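Local coordinates for protein AimR transcriptional regulator (PDB 5ZVV) that activates transcription of the phage aimX locus as a homodimer, apparently steering infection toward lysis until the arbitrium peptide converts it to an inactive monomer, at residues 180-184 against 185-189; 312-315 against 316-319; 375-378 against 379-382. All coordinates share one frame; numbering follows the deposited sequence.

Contact 1: 180-184 against 185-189; sequences LPEGF and IKESF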
# COMPACT_ATOMS: atom_id res chain seq x y z
N LEU A 180 -26.56 1.73 -3.14
CA LEU A 180 -26.89 1.91 -4.54
C LEU A 180 -28.27 1.36 -4.83
O LEU A 180 -28.57 0.22 -4.44
CB LEU A 180 -25.87 1.20 -5.43
CG LEU A 180 -24.43 1.70 -5.41
CD1 LEU A 180 -23.57 0.81 -6.29
CD2 LEU A 180 -24.37 3.14 -5.88
N PRO A 181 -29.14 2.11 -5.49
CA PRO A 181 -30.42 1.55 -5.93
C PRO A 181 -30.20 0.52 -7.03
O PRO A 181 -29.20 0.54 -7.76
CB PRO A 181 -31.20 2.76 -6.45
CG PRO A 181 -30.13 3.73 -6.84
CD PRO A 181 -29.00 3.53 -5.88
N GLU A 182 -31.15 -0.40 -7.14
CA GLU A 182 -31.08 -1.44 -8.16
C GLU A 182 -31.22 -0.84 -9.55
O GLU A 182 -31.94 0.14 -9.75
CB GLU A 182 -32.18 -2.48 -7.93
CG GLU A 182 -32.20 -3.07 -6.53
CD GLU A 182 -30.98 -3.92 -6.24
OE1 GLU A 182 -30.61 -4.76 -7.09
OE2 GLU A 182 -30.39 -3.74 -5.16
N GLY A 183 -30.53 -1.42 -10.51
CA GLY A 183 -30.69 -1.02 -11.89
C GLY A 183 -29.41 -1.20 -12.68
O GLY A 183 -28.48 -1.89 -12.27
N PHE A 184 -29.39 -0.55 -13.85
CA PHE A 184 -28.31 -0.71 -14.81
C PHE A 184 -26.96 -0.32 -14.22
O PHE A 184 -25.98 -1.06 -14.34
CB PHE A 184 -28.63 0.12 -16.06
CG PHE A 184 -27.49 0.27 -17.01
CD1 PHE A 184 -27.22 -0.71 -17.94
CD2 PHE A 184 -26.71 1.42 -16.99
CE1 PHE A 184 -26.17 -0.56 -18.83
CE2 PHE A 184 -25.66 1.57 -17.87
CZ PHE A 184 -25.39 0.58 -18.79
N ILE A 185 -26.89 0.86 -13.59
CA ILE A 185 -25.63 1.35 -13.05
C ILE A 185 -25.09 0.40 -11.99
O ILE A 185 -23.90 0.08 -11.97
CB ILE A 185 -25.81 2.78 -12.50
CG1 ILE A 185 -26.05 3.76 -13.64
CG2 ILE A 185 -24.61 3.20 -11.67
CD1 ILE A 185 -24.85 3.92 -14.57
N LYS A 186 -25.96 -0.07 -11.09
CA LYS A 186 -25.51 -0.93 -10.00
C LYS A 186 -24.99 -2.26 -10.51
O LYS A 186 -24.01 -2.80 -9.99
CB LYS A 186 -26.65 -1.14 -8.99
CG LYS A 186 -26.24 -1.93 -7.75
CD LYS A 186 -27.37 -1.99 -6.73
CE LYS A 186 -26.99 -2.86 -5.55
NZ LYS A 186 -27.93 -2.69 -4.41
N GLU A 187 -25.63 -2.82 -11.55
CA GLU A 187 -25.13 -4.06 -12.14
C GLU A 187 -23.80 -3.83 -12.84
O GLU A 187 -22.90 -4.69 -12.78
CB GLU A 187 -26.17 -4.63 -13.11
CG GLU A 187 -27.48 -5.00 -12.45
CD GLU A 187 -27.30 -6.00 -11.32
OE1 GLU A 187 -26.77 -7.10 -11.59
OE2 GLU A 187 -27.66 -5.68 -10.18
N SER A 188 -23.65 -2.69 -13.52
CA SER A 188 -22.37 -2.37 -14.16
C SER A 188 -21.25 -2.28 -13.12
O SER A 188 -20.18 -2.89 -13.29
CB SER A 188 -22.50 -1.05 -14.93
OG SER A 188 -21.39 -0.85 -15.79
N PHE A 189 -21.49 -1.54 -12.04
CA PHE A 189 -20.50 -1.43 -10.98
C PHE A 189 -20.20 -2.80 -10.37
O PHE A 189 -19.05 -3.10 -10.03
CB PHE A 189 -20.99 -0.46 -9.91
CG PHE A 189 -21.00 0.98 -10.36
CD1 PHE A 189 -20.47 1.34 -11.59
CD2 PHE A 189 -21.53 1.97 -9.54
CE1 PHE A 189 -20.47 2.66 -12.00
CE2 PHE A 189 -21.54 3.30 -9.95
CZ PHE A 189 -21.01 3.64 -11.18
O HOH W 1 -28.67 1.23 -10.64
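With CG of Lys186 anti to the backbone N (chi1 -175°) and every later torsion of the chain extended, the lysine runs from the first turn of its helix straight back along the loop that leads into it. Glu182 reaches the same point by a folded route: a bend at chi2 (-67°) returns its carboxylate to the ammonium. NZ of Lys186 donates to OE2 of Glu182 at 2.8 Å, a salt bridge that enters from above the carboxylate plane, 41° out of it. The same NZ donates to O of Leu180 at 3.0 Å, and the carbonyl of Phe177 takes a third bond, so the ammonium of this buried lysine ties three points of the loop together. Its methylene chain is packed as well, CD lying 3.8 Å from CB of Leu180. Alongside these bonds, water 1 links the two segments, donating to O of Pro181 and accepting from N of Lys186. Gly183 is the N-cap residue, right before the helix; its O receives N of Glu187 at 3.1 Å, followed by N of Ser188 on O of Phe184 at 3.0 Å. On the apolar side, CD1 of Leu180 meets the edge of the Phe189 ring at CD2, 4.0 Å away, while CD1 of Ile185 lies 3.9 Å from CD2 of Phe184. This is a loop-to-helix corner in the helical AimR-like region, a family of the TPR clan: helix 184-203 starts here after helix 165-173, facing helix 77-88 through Ser188, whose OG bonds Glu84, and helix 145-161 through Phe189, whose ring meets Phe149 nearly parallel, with Trp113 and Tyr117 of helix 108-124 also touching this end.

Contact 2: 312-315 against 316-319; sequences EILD and ELSS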
# COMPACT_ATOMS: atom_id res chain seq x y z
N GLU A 312 18.83 -14.44 -28.63
CA GLU A 312 18.82 -13.15 -29.31
C GLU A 312 17.68 -12.28 -28.79
O GLU A 312 17.87 -11.11 -28.46
CB GLU A 312 18.72 -13.35 -30.82
CG GLU A 312 19.03 -12.13 -31.65
CD GLU A 312 19.31 -12.47 -33.09
OE1 GLU A 312 18.92 -13.57 -33.53
OE2 GLU A 312 19.93 -11.64 -33.79
N ILE A 313 16.47 -12.86 -28.71
CA ILE A 313 15.33 -12.11 -28.20
C ILE A 313 15.57 -11.66 -26.76
O ILE A 313 15.26 -10.52 -26.39
CB ILE A 313 14.04 -12.95 -28.33
CG1 ILE A 313 13.72 -13.21 -29.80
CG2 ILE A 313 12.88 -12.26 -27.63
CD1 ILE A 313 12.47 -14.03 -30.01
N LEU A 314 16.14 -12.54 -25.93
CA LEU A 314 16.39 -12.17 -24.54
C LEU A 314 17.47 -11.10 -24.42
O LEU A 314 17.39 -10.22 -23.55
CB LEU A 314 16.76 -13.42 -23.73
CG LEU A 314 15.68 -14.50 -23.64
CD1 LEU A 314 16.18 -15.71 -22.85
CD2 LEU A 314 14.40 -13.96 -23.01
N ASP A 315 18.49 -11.16 -25.28
CA ASP A 315 19.50 -10.11 -25.32
C ASP A 315 18.87 -8.77 -25.69
O ASP A 315 19.23 -7.74 -25.11
CB ASP A 315 20.60 -10.46 -26.32
CG ASP A 315 21.50 -11.58 -25.83
OD1 ASP A 315 21.35 -12.01 -24.67
OD2 ASP A 315 22.35 -12.04 -26.62
N GLU A 316 17.94 -8.77 -26.65
CA GLU A 316 17.22 -7.54 -26.95
C GLU A 316 16.37 -7.09 -25.77
O GLU A 316 16.22 -5.89 -25.53
CB GLU A 316 16.34 -7.74 -28.19
CG GLU A 316 15.93 -6.45 -28.90
CD GLU A 316 14.76 -5.74 -28.24
OE1 GLU A 316 13.96 -6.41 -27.55
OE2 GLU A 316 14.64 -4.50 -28.41
N LEU A 317 15.83 -8.04 -25.00
CA LEU A 317 14.98 -7.69 -23.87
C LEU A 317 15.77 -7.09 -22.72
O LEU A 317 15.23 -6.28 -21.96
CB LEU A 317 14.20 -8.91 -23.40
CG LEU A 317 13.04 -9.35 -24.30
CD1 LEU A 317 12.48 -10.69 -23.86
CD2 LEU A 317 11.96 -8.29 -24.31
N SER A 318 17.04 -7.48 -22.56
CA SER A 318 17.84 -6.98 -21.45
C SER A 318 18.01 -5.46 -21.52
O SER A 318 18.19 -4.81 -20.49
CB SER A 318 19.21 -7.66 -21.43
OG SER A 318 20.03 -7.18 -22.48
N SER A 319 17.98 -4.89 -22.72
CA SER A 319 18.05 -3.44 -22.88
C SER A 319 16.69 -2.77 -22.80
O SER A 319 16.64 -1.53 -22.71
CB SER A 319 18.72 -3.09 -24.22
OG SER A 319 17.96 -3.56 -25.32
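Ser318 reaches back to Asp315 through its hydroxyl: OG stands between the backbone N and the carbonyl carbon (chi1 73°), the crowded position, and from there donates to O of Asp315 at 2.8 Å. The bond bends at the acceptor, with a C=O...OG angle of 134°. N of Ser318 gives a weak hydrogen bond to the same oxygen, while its main bond goes to O of Leu314 at 2.9 Å. One residue on, Ser319 adopts a similar first torsion, and its OG donates to O of Glu316 at 2.9 Å. Two consecutive serines thus each turn a hydroxyl back onto the carbonyl three residues earlier, supplying side-chain donors in the last part of the helix and just after it. Upstream the regular i to i+4 pattern holds, N of Glu316 to O of Glu312 and N of Leu317 to O of Ile313; the second is markedly more bent, its N-H...O angle 139°. This is the C-terminal part of helix 307-318, within the AimR-like helical region, a family of the TPR clan. The apolar side chains occupy another side of the turn. Leu317 brings CG within 3.3 Å of O of Ile313, and its CD1 touches two neighbours: CG2 of Ile313 at 4.1 Å, the two side chains running alongside and pointing the same way, and CD2 of Leu314 at 3.9 Å, approached at a slant. Leu314 and Leu317 are buried, whereas both serines are exposed. Helix 324-338 packs on Leu314 through Lys334 and Ile337, and its Tyr330 touches Leu317 and Ser318; from helix 291-304, Tyr301 meets Ile313 and Gln295 meets Leu317.

Contact 3: 375-378 against 379-382; sequences ELLN and LISI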
# COMPACT_ATOMS: atom_id res chain seq x y z
N GLU A 375 9.90 -29.25 0.63
CA GLU A 375 9.40 -28.49 1.77
C GLU A 375 9.98 -27.08 1.78
O GLU A 375 9.26 -26.10 2.02
CB GLU A 375 9.72 -29.22 3.07
CG GLU A 375 8.81 -30.40 3.34
CD GLU A 375 9.28 -31.26 4.49
OE1 GLU A 375 10.48 -31.63 4.51
OE2 GLU A 375 8.47 -31.56 5.39
N LEU A 376 11.29 -26.95 1.50
CA LEU A 376 11.89 -25.63 1.37
C LEU A 376 11.25 -24.85 0.23
O LEU A 376 10.99 -23.65 0.35
CB LEU A 376 13.39 -25.75 1.16
CG LEU A 376 14.18 -26.39 2.30
CD1 LEU A 376 15.68 -26.24 2.08
CD2 LEU A 376 13.77 -25.79 3.64
N LEU A 377 10.97 -25.53 -0.89
CA LEU A 377 10.30 -24.87 -2.01
C LEU A 377 8.91 -24.40 -1.62
O LEU A 377 8.48 -23.30 -2.00
CB LEU A 377 10.23 -25.81 -3.21
CG LEU A 377 11.57 -26.27 -3.79
CD1 LEU A 377 11.35 -27.23 -4.94
CD2 LEU A 377 12.40 -25.08 -4.24
N ASN A 378 8.18 -25.22 -0.85
CA ASN A 378 6.86 -24.82 -0.39
C ASN A 378 6.93 -23.63 0.56
O ASN A 378 6.02 -22.79 0.58
CB ASN A 378 6.15 -25.99 0.29
CG ASN A 378 5.67 -27.03 -0.70
OD1 ASN A 378 5.32 -26.71 -1.83
ND2 ASN A 378 5.66 -28.29 -0.27
N LEU A 379 8.01 -23.53 1.34
CA LEU A 379 8.18 -22.35 2.18
C LEU A 379 8.52 -21.12 1.35
O LEU A 379 8.12 -20.00 1.71
CB LEU A 379 9.27 -22.60 3.23
CG LEU A 379 8.98 -23.69 4.26
CD1 LEU A 379 10.20 -23.92 5.14
CD2 LEU A 379 7.77 -23.33 5.10
N ILE A 380 9.24 -21.29 0.25
CA ILE A 380 9.57 -20.16 -0.61
C ILE A 380 8.33 -19.62 -1.30
O ILE A 380 8.19 -18.40 -1.50
CB ILE A 380 10.65 -20.56 -1.64
CG1 ILE A 380 11.95 -20.96 -0.92
CG2 ILE A 380 10.93 -19.43 -2.62
CD1 ILE A 380 12.98 -21.58 -1.84
N SER A 381 7.39 -20.49 -1.67
CA SER A 381 6.22 -20.07 -2.44
C SER A 381 5.31 -19.11 -1.68
O SER A 381 4.49 -18.43 -2.30
CB SER A 381 5.41 -21.30 -2.88
OG SER A 381 4.85 -21.97 -1.77
N ILE A 382 5.44 -19.04 -0.36
CA ILE A 382 4.58 -18.17 0.43
C ILE A 382 5.41 -17.24 1.31
O ILE A 382 5.39 -16.03 1.13
CB ILE A 382 3.59 -19.00 1.27
CG1 ILE A 382 4.32 -20.15 1.98
CG2 ILE A 382 2.47 -19.54 0.39
CD1 ILE A 382 4.78 -19.83 3.38
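Leu379 donates its N to O of Glu375 at 2.9 Å and brings its CG to 3.3 Å from that same oxygen. Its CD1 meets CD2 of Leu376 at 4.3 Å, a loose apolar touch between side chains three residues apart. Ile380 follows with N bonded to O of Leu376, also at 2.9 Å. Its CG1, placed beside the backbone N by chi1 of -63°, presses to 3.1 Å from O of Leu376, and CD1 lies 4.3 Å from CD2 of Leu377. Ser381 makes two bonds back to the preceding turn: N to O of Leu377, and OG to O of Asn378 at 2.8 Å. The latter meets the carbonyl at a C=O...OG angle of 120°, with the donor tilted 34° from the carbonyl plane. Ile382, the last residue, brings CG1 to 3.4 Å from that same oxygen of Asn378, so an apolar carbon and a hydroxyl share its surroundings. Leu364 of helix 361-369 packs on Leu377, Ile380 and Ser381. Ile380 also packs on Ile380 of the second subunit, and Leu379 on Tyr345 of that subunit. Packed both on helix 361-369 of its own chain and on the second subunit, this short C-terminal helix forms part of the interface of the AimR homodimer.

Along the chain the contacts come in series: contact 1 at the start of helix 184-203, contact 2 at the end of helix 307-318, and contact 3 on the terminal helix 374-380 and the residues after it. No helix is shared, and none of the contacts touch. Contacts 1 and 2 lie on opposite sides of the chain's centre, their centres 47 Å apart; contacts 1 and 3 are 43 Å apart and contacts 2 and 3 30 Å, again between centres. All three belong to an all-helical protein without strands. Only contact 3 meets the second subunit, so it is part of the dimer interface, which the peptide-induced change to a monomer would presumably disrupt, whereas contacts 1 and 2 are packed by helices of the same chain.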